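Local atomic coordinates of hypothetical protein AF1432 (Archaeoglobus fulgidus, PDB entry 1YNB), a protein that probably hydrolyses 2'-deoxyribonucleoside 5'-phosphates to the deoxyribonucleoside and phosphate as a metal-dependent homodimeric 5'-deoxynucleotidase of the HD-domain family. Residues W28-I33 and I143-N148; Q131-S136 and V162-K167. All blocks are in the same frame, centred on the assembly; numbering follows the deposited sequence.

From the N terminus, the chain passes through W28-I33, in the loop between helices 8-18 and 39-56, and runs through five helices before I143-N148 meets that loop again: contact 1 closes this long stretch. Contact 2 starts inside it, at the end of helix 117-135, and closes a shorter loop where the end of helix 154-166 arrives. The segments thus alternate along the chain and the two loops cross. Contact 1 ties two connecting loops together, contact 2 two helix ends. They also touch each other: W28 packs on Q131 and Y135, I143 on V133, and the M164 methyl lies near the carbonyl of A146.

Contact 1: W28-I33 and I143-N148; sequences WLKLGI and IRFAEN
W28 and F145 mark the nearest backbone approach, with CA atoms 9.5 Å apart, so the turn at W28-L31 and the 3-10 segment I143-A146 meet through side chains. F145 carries the contact. Its ring receives the indole of W28 over one face, CZ3 of W28 lying 3.4 Å from CD2 of F145 and offset toward the rim. The two rings are oblique, with centroids of the F145 ring and the six-membered W28 ring 4.5 Å apart and planes at 46°. L31 works at the ring edge instead: both its methyls reach CE2 of F145, CD2 at 3.7 Å. K30 bends at its last torsion (chi4 -58°), bringing NZ to 3.9 Å from F145 CZ near the ring plane, while NZ is also hydrogen-bonded to G27 O. Y135 packs edge-to-face on the side of the indole turned away from F145, and NE1, at the pyrrole edge, is hydrogen-bonded to E37 OE1; together with F145 they restrain the indole's rotation. With an alanine here only CB would remain near W28 CH2, which would probably leave the L31 methyls without their partner and open a gap between the loops. The arrangement joins two interhelical loops of an all-helical HD-domain fold, with W28 near, though not touching, the converging H42, H74, D75 and D124, which are consistent with an HD-type metal site.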
loop_
_atom_site.group_PDB
_atom_site.type_symbol
_atom_site.label_atom_id
_atom_site.label_comp_id
_atom_site.label_asym_id
_atom_site.label_seq_id
_atom_site.Cartn_x
_atom_site.Cartn_y
_atom_site.Cartn_z
ATOM N N TRP A 28 -10.915 -15.752 -1.428
ATOM C CA TRP A 28 -9.832 -15.813 -2.400
ATOM C C TRP A 28 -8.837 -16.956 -2.246
ATOM O O TRP A 28 -8.191 -17.326 -3.226
ATOM C CB TRP A 28 -8.991 -14.562 -2.366
ATOM C CG TRP A 28 -9.795 -13.269 -2.471
ATOM C CD1 TRP A 28 -9.887 -12.306 -1.508
ATOM C CD2 TRP A 28 -10.586 -12.830 -3.579
ATOM N NE1 TRP A 28 -10.702 -11.271 -1.951
ATOM C CE2 TRP A 28 -11.145 -11.572 -3.223
ATOM C CE3 TRP A 28 -10.894 -13.371 -4.842
ATOM C CZ2 TRP A 28 -11.979 -10.866 -4.078
ATOM C CZ3 TRP A 28 -11.735 -12.671 -5.697
ATOM C CH2 TRP A 28 -12.270 -11.419 -5.311
ATOM N N LEU A 29 -8.673 -17.459 -1.034
ATOM C CA LEU A 29 -7.698 -18.497 -0.771
ATOM C C LEU A 29 -7.889 -19.752 -1.609
ATOM O O LEU A 29 -6.901 -20.336 -2.040
ATOM C CB LEU A 29 -7.715 -18.885 0.701
ATOM C CG LEU A 29 -7.391 -17.713 1.654
ATOM C CD1 LEU A 29 -7.789 -18.113 3.067
ATOM C CD2 LEU A 29 -5.925 -17.355 1.553
ATOM N N LYS A 30 -9.141 -20.168 -1.814
ATOM C CA LYS A 30 -9.371 -21.379 -2.600
ATOM C C LYS A 30 -9.033 -21.191 -4.069
ATOM O O LYS A 30 -8.864 -22.193 -4.808
ATOM C CB LYS A 30 -10.807 -21.883 -2.422
ATOM C CG LYS A 30 -11.859 -20.992 -2.975
ATOM C CD LYS A 30 -13.235 -21.547 -2.589
ATOM C CE LYS A 30 -14.358 -20.636 -3.069
ATOM N NZ LYS A 30 -14.237 -19.219 -2.530
ATOM N N LEU A 31 -8.913 -19.941 -4.519
ATOM C CA LEU A 31 -8.533 -19.681 -5.899
ATOM C C LEU A 31 -7.022 -19.735 -6.051
ATOM O O LEU A 31 -6.511 -19.523 -7.154
ATOM C CB LEU A 31 -9.003 -18.313 -6.362
ATOM C CG LEU A 31 -10.419 -18.184 -6.899
ATOM C CD1 LEU A 31 -11.377 -18.638 -5.837
ATOM C CD2 LEU A 31 -10.698 -16.726 -7.317
ATOM N N GLY A 32 -6.328 -19.958 -4.944
ATOM C CA GLY A 32 -4.867 -20.058 -4.953
ATOM C C GLY A 32 -4.115 -18.752 -4.798
ATOM O O GLY A 32 -2.893 -18.715 -4.907
ATOM N N ILE A 33 -4.845 -17.673 -4.523
ATOM C CA ILE A 33 -4.226 -16.361 -4.301
ATOM C C ILE A 33 -3.594 -16.424 -2.935
ATOM O O ILE A 33 -4.264 -16.520 -1.924
ATOM C CB ILE A 33 -5.283 -15.230 -4.379
ATOM C CG1 ILE A 33 -5.837 -15.173 -5.800
ATOM C CG2 ILE A 33 -4.645 -13.891 -4.002
ATOM C CD1 ILE A 33 -7.206 -14.514 -5.926
ATOM N N ILE A 143 -12.867 -13.417 -11.759
ATOM C CA ILE A 143 -13.895 -12.576 -12.365
ATOM C C ILE A 143 -15.309 -12.981 -11.964
ATOM O O ILE A 143 -16.225 -12.168 -12.083
ATOM C CB ILE A 143 -13.788 -12.531 -13.940
ATOM C CG1 ILE A 143 -14.564 -11.325 -14.487
ATOM C CG2 ILE A 143 -14.334 -13.821 -14.586
ATOM C CD1 ILE A 143 -13.889 -9.993 -14.165
ATOM N N ARG A 144 -15.491 -14.208 -11.483
ATOM C CA ARG A 144 -16.827 -14.641 -11.106
ATOM C C ARG A 144 -17.338 -13.849 -9.909
ATOM O O ARG A 144 -18.557 -13.700 -9.744
ATOM C CB ARG A 144 -16.860 -16.131 -10.740
ATOM C CG ARG A 144 -16.609 -17.099 -11.888
ATOM C CD ARG A 144 -17.498 -16.804 -13.085
ATOM N NE ARG A 144 -17.532 -17.908 -14.044
ATOM C CZ ARG A 144 -16.463 -18.473 -14.604
ATOM N NH1 ARG A 144 -15.236 -18.042 -14.315
ATOM N NH2 ARG A 144 -16.626 -19.492 -15.450
ATOM N N PHE A 145 -16.428 -13.393 -9.050
ATOM C CA PHE A 145 -16.848 -12.607 -7.883
ATOM C C PHE A 145 -17.373 -11.230 -8.314
ATOM O O PHE A 145 -17.942 -10.500 -7.498
ATOM C CB PHE A 145 -15.681 -12.426 -6.883
ATOM C CG PHE A 145 -15.294 -13.684 -6.123
ATOM C CD1 PHE A 145 -15.787 -13.924 -4.832
ATOM C CD2 PHE A 145 -14.381 -14.589 -6.665
ATOM C CE1 PHE A 145 -15.369 -15.039 -4.087
ATOM C CE2 PHE A 145 -13.956 -15.708 -5.931
ATOM C CZ PHE A 145 -14.448 -15.932 -4.640
ATOM N N ALA A 146 -17.157 -10.848 -9.565
ATOM C CA ALA A 146 -17.637 -9.573 -10.054
ATOM C C ALA A 146 -18.839 -9.746 -10.970
ATOM O O ALA A 146 -19.343 -8.765 -11.486
ATOM C CB ALA A 146 -16.551 -8.846 -10.814
ATOM N N GLU A 147 -19.256 -10.988 -11.206
ATOM C CA GLU A 147 -20.379 -11.272 -12.092
ATOM C C GLU A 147 -21.684 -11.502 -11.340
ATOM O O GLU A 147 -21.691 -11.984 -10.205
ATOM C CB GLU A 147 -20.054 -12.505 -12.983
ATOM C CG GLU A 147 -18.913 -12.208 -13.980
ATOM C CD GLU A 147 -18.452 -13.392 -14.847
ATOM O OE1 GLU A 147 -18.684 -14.544 -14.447
ATOM O OE2 GLU A 147 -17.825 -13.141 -15.912
ATOM N N ASN A 148 -22.786 -11.165 -12.004
ATOM C CA ASN A 148 -24.132 -11.331 -11.441
ATOM C C ASN A 148 -24.239 -10.680 -10.061
ATOM O O ASN A 148 -24.742 -11.291 -9.093
ATOM C CB ASN A 148 -24.466 -12.823 -11.319
ATOM C CG ASN A 148 -24.071 -13.615 -12.558
ATOM O OD1 ASN A 148 -24.426 -13.255 -13.690
ATOM N ND2 ASN A 148 -23.329 -14.708 -12.346
#

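Contact 2: Q131-S136 and V162-K167; sequences QGVEYS and VLMERK
V133 presents its isopropyl group to L163, M164 and K167, where the last turns of helices 117-135 and 154-166 pack side by side in the helical bundle of the HD-domain fold. The two helices point their C-terminal ends the same way here. CG2 of V133 does most of the work: it lies 3.9 Å from CD2 of L163 and equally 3.9 Å from SD of M164. CG1, placed opposite the backbone N (chi1 167°), reaches the first residue after helix 154-166, 3.9 Å from CA of K167. In M164 the first two torsions (chi1 -57°, chi2 -58°) put SD beside CG2 of V133, and the bend at chi3 only directs the methyl. L163 continues the apolar seam onto A129 and F130 of helix 117-135. Further out, the second subunit takes part: its H15 packs on L163 and is hydrogen-bonded through ND1 to E134 OE1, while E134 OE2 forms a salt bridge with R45 of the same chain, and Q131 OE1 is hydrogen-bonded to NZ of K21 of the second subunit. The joint therefore lies beside the dimer interface. Two side chains, S136 and K167, turn back on their own backbone. S136 OG donates to the carbonyl O of V133 at 2.7 Å, tilted from the carbonyl plane. K167 leaves the helix with positive phi, and its NZ curls back to a lone pair of M164 O, 2.9 Å away and in the carbonyl plane.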
loop_
_atom_site.group_PDB
_atom_site.type_symbol
_atom_site.label_atom_id
_atom_site.label_comp_id
_atom_site.label_asym_id
_atom_site.label_seq_id
_atom_site.Cartn_x
_atom_site.Cartn_y
_atom_site.Cartn_z
ATOM N N GLN A 131 -12.295 -5.895 -6.824
ATOM C CA GLN A 131 -11.181 -6.764 -6.422
ATOM C C GLN A 131 -11.193 -8.036 -7.293
ATOM O O GLN A 131 -10.131 -8.606 -7.603
ATOM C CB GLN A 131 -11.261 -7.121 -4.942
ATOM C CG GLN A 131 -10.010 -7.895 -4.438
ATOM C CD GLN A 131 -8.685 -7.149 -4.644
ATOM O OE1 GLN A 131 -8.368 -6.210 -3.898
ATOM N NE2 GLN A 131 -7.895 -7.576 -5.646
ATOM N N GLY A 132 -12.382 -8.429 -7.716
ATOM C CA GLY A 132 -12.523 -9.593 -8.603
ATOM C C GLY A 132 -11.901 -9.300 -9.974
ATOM O O GLY A 132 -11.181 -10.145 -10.553
ATOM N N VAL A 133 -12.186 -8.114 -10.517
ATOM C CA VAL A 133 -11.627 -7.692 -11.797
ATOM C C VAL A 133 -10.112 -7.574 -11.658
ATOM O O VAL A 133 -9.387 -7.988 -12.577
ATOM C CB VAL A 133 -12.210 -6.343 -12.249
ATOM C CG1 VAL A 133 -11.417 -5.739 -13.411
ATOM C CG2 VAL A 133 -13.657 -6.566 -12.724
ATOM N N GLU A 134 -9.640 -7.022 -10.543
ATOM C CA GLU A 134 -8.178 -6.851 -10.342
ATOM C C GLU A 134 -7.492 -8.213 -10.225
ATOM O O GLU A 134 -6.426 -8.432 -10.817
ATOM C CB GLU A 134 -7.914 -6.016 -9.075
ATOM C CG GLU A 134 -8.342 -4.579 -9.330
ATOM C CD GLU A 134 -8.775 -3.801 -8.074
ATOM O OE1 GLU A 134 -9.172 -2.623 -8.258
ATOM O OE2 GLU A 134 -8.707 -4.340 -6.945
ATOM N N TYR A 135 -8.083 -9.130 -9.476
ATOM C CA TYR A 135 -7.464 -10.451 -9.321
ATOM C C TYR A 135 -7.582 -11.339 -10.561
ATOM O O TYR A 135 -6.797 -12.294 -10.710
ATOM C CB TYR A 135 -8.054 -11.196 -8.118
ATOM C CG TYR A 135 -7.553 -10.752 -6.750
ATOM C CD1 TYR A 135 -6.261 -10.217 -6.583
ATOM C CD2 TYR A 135 -8.313 -10.965 -5.611
ATOM C CE1 TYR A 135 -5.752 -9.927 -5.312
ATOM C CE2 TYR A 135 -7.823 -10.679 -4.327
ATOM C CZ TYR A 135 -6.544 -10.165 -4.179
ATOM O OH TYR A 135 -6.032 -9.875 -2.953
ATOM N N SER A 136 -8.534 -11.033 -11.435
ATOM C CA SER A 136 -8.748 -11.833 -12.651
ATOM C C SER A 136 -7.523 -11.823 -13.550
ATOM O O SER A 136 -7.329 -12.751 -14.340
ATOM C CB SER A 136 -9.985 -11.351 -13.432
ATOM O OG SER A 136 -9.730 -10.138 -14.130
ATOM N N VAL A 162 -19.747 0.406 -15.730
ATOM C CA VAL A 162 -18.505 0.873 -16.333
ATOM C C VAL A 162 -17.327 -0.029 -15.924
ATOM O O VAL A 162 -16.457 -0.299 -16.752
ATOM C CB VAL A 162 -18.223 2.367 -15.973
ATOM C CG1 VAL A 162 -16.852 2.820 -16.506
ATOM C CG2 VAL A 162 -19.317 3.227 -16.622
ATOM N N LEU A 163 -17.314 -0.491 -14.668
ATOM C CA LEU A 163 -16.253 -1.391 -14.179
ATOM C C LEU A 163 -16.176 -2.592 -15.129
ATOM O O LEU A 163 -15.086 -2.992 -15.559
ATOM C CB LEU A 163 -16.604 -1.951 -12.800
ATOM C CG LEU A 163 -15.646 -2.585 -11.765
ATOM C CD1 LEU A 163 -16.285 -3.855 -11.178
ATOM C CD2 LEU A 163 -14.230 -2.756 -12.288
ATOM N N MET A 164 -17.335 -3.185 -15.403
ATOM C CA MET A 164 -17.375 -4.375 -16.257
ATOM C C MET A 164 -17.234 -4.109 -17.750
ATOM O O MET A 164 -16.850 -5.019 -18.510
ATOM C CB MET A 164 -18.641 -5.189 -15.948
ATOM C CG MET A 164 -18.782 -5.637 -14.450
ATOM S SD MET A 164 -17.372 -6.639 -13.847
ATOM C CE MET A 164 -17.891 -8.330 -14.464
ATOM N N GLU A 165 -17.541 -2.887 -18.196
ATOM C CA GLU A 165 -17.362 -2.549 -19.606
ATOM C C GLU A 165 -15.861 -2.439 -19.850
ATOM O O GLU A 165 -15.350 -2.925 -20.854
ATOM C CB GLU A 165 -17.967 -1.191 -19.947
ATOM C CG GLU A 165 -19.476 -1.156 -19.973
ATOM C CD GLU A 165 -19.986 0.206 -20.418
ATOM O OE1 GLU A 165 -19.629 1.236 -19.773
ATOM O OE2 GLU A 165 -20.732 0.238 -21.422
ATOM N N ARG A 166 -15.165 -1.802 -18.908
ATOM C CA ARG A 166 -13.735 -1.579 -19.045
ATOM C C ARG A 166 -12.857 -2.773 -18.696
ATOM O O ARG A 166 -11.891 -3.044 -19.419
ATOM C CB ARG A 166 -13.274 -0.408 -18.149
ATOM C CG ARG A 166 -13.897 0.954 -18.443
ATOM C CD ARG A 166 -13.339 2.059 -17.482
ATOM N NE ARG A 166 -11.891 2.300 -17.631
ATOM C CZ ARG A 166 -10.940 1.841 -16.807
ATOM N NH1 ARG A 166 -11.265 1.111 -15.752
ATOM N NH2 ARG A 166 -9.646 2.102 -17.058
ATOM N N LYS A 167 -13.203 -3.460 -17.599
ATOM C CA LYS A 167 -12.418 -4.568 -17.048
ATOM C C LYS A 167 -10.943 -4.232 -17.212
ATOM O O LYS A 167 -10.148 -4.999 -17.727
ATOM C CB LYS A 167 -12.761 -5.899 -17.712
ATOM C CG LYS A 167 -14.123 -6.438 -17.300
ATOM C CD LYS A 167 -14.262 -7.921 -17.665
ATOM C CE LYS A 167 -15.686 -8.434 -17.468
ATOM N NZ LYS A 167 -16.609 -7.912 -18.502
#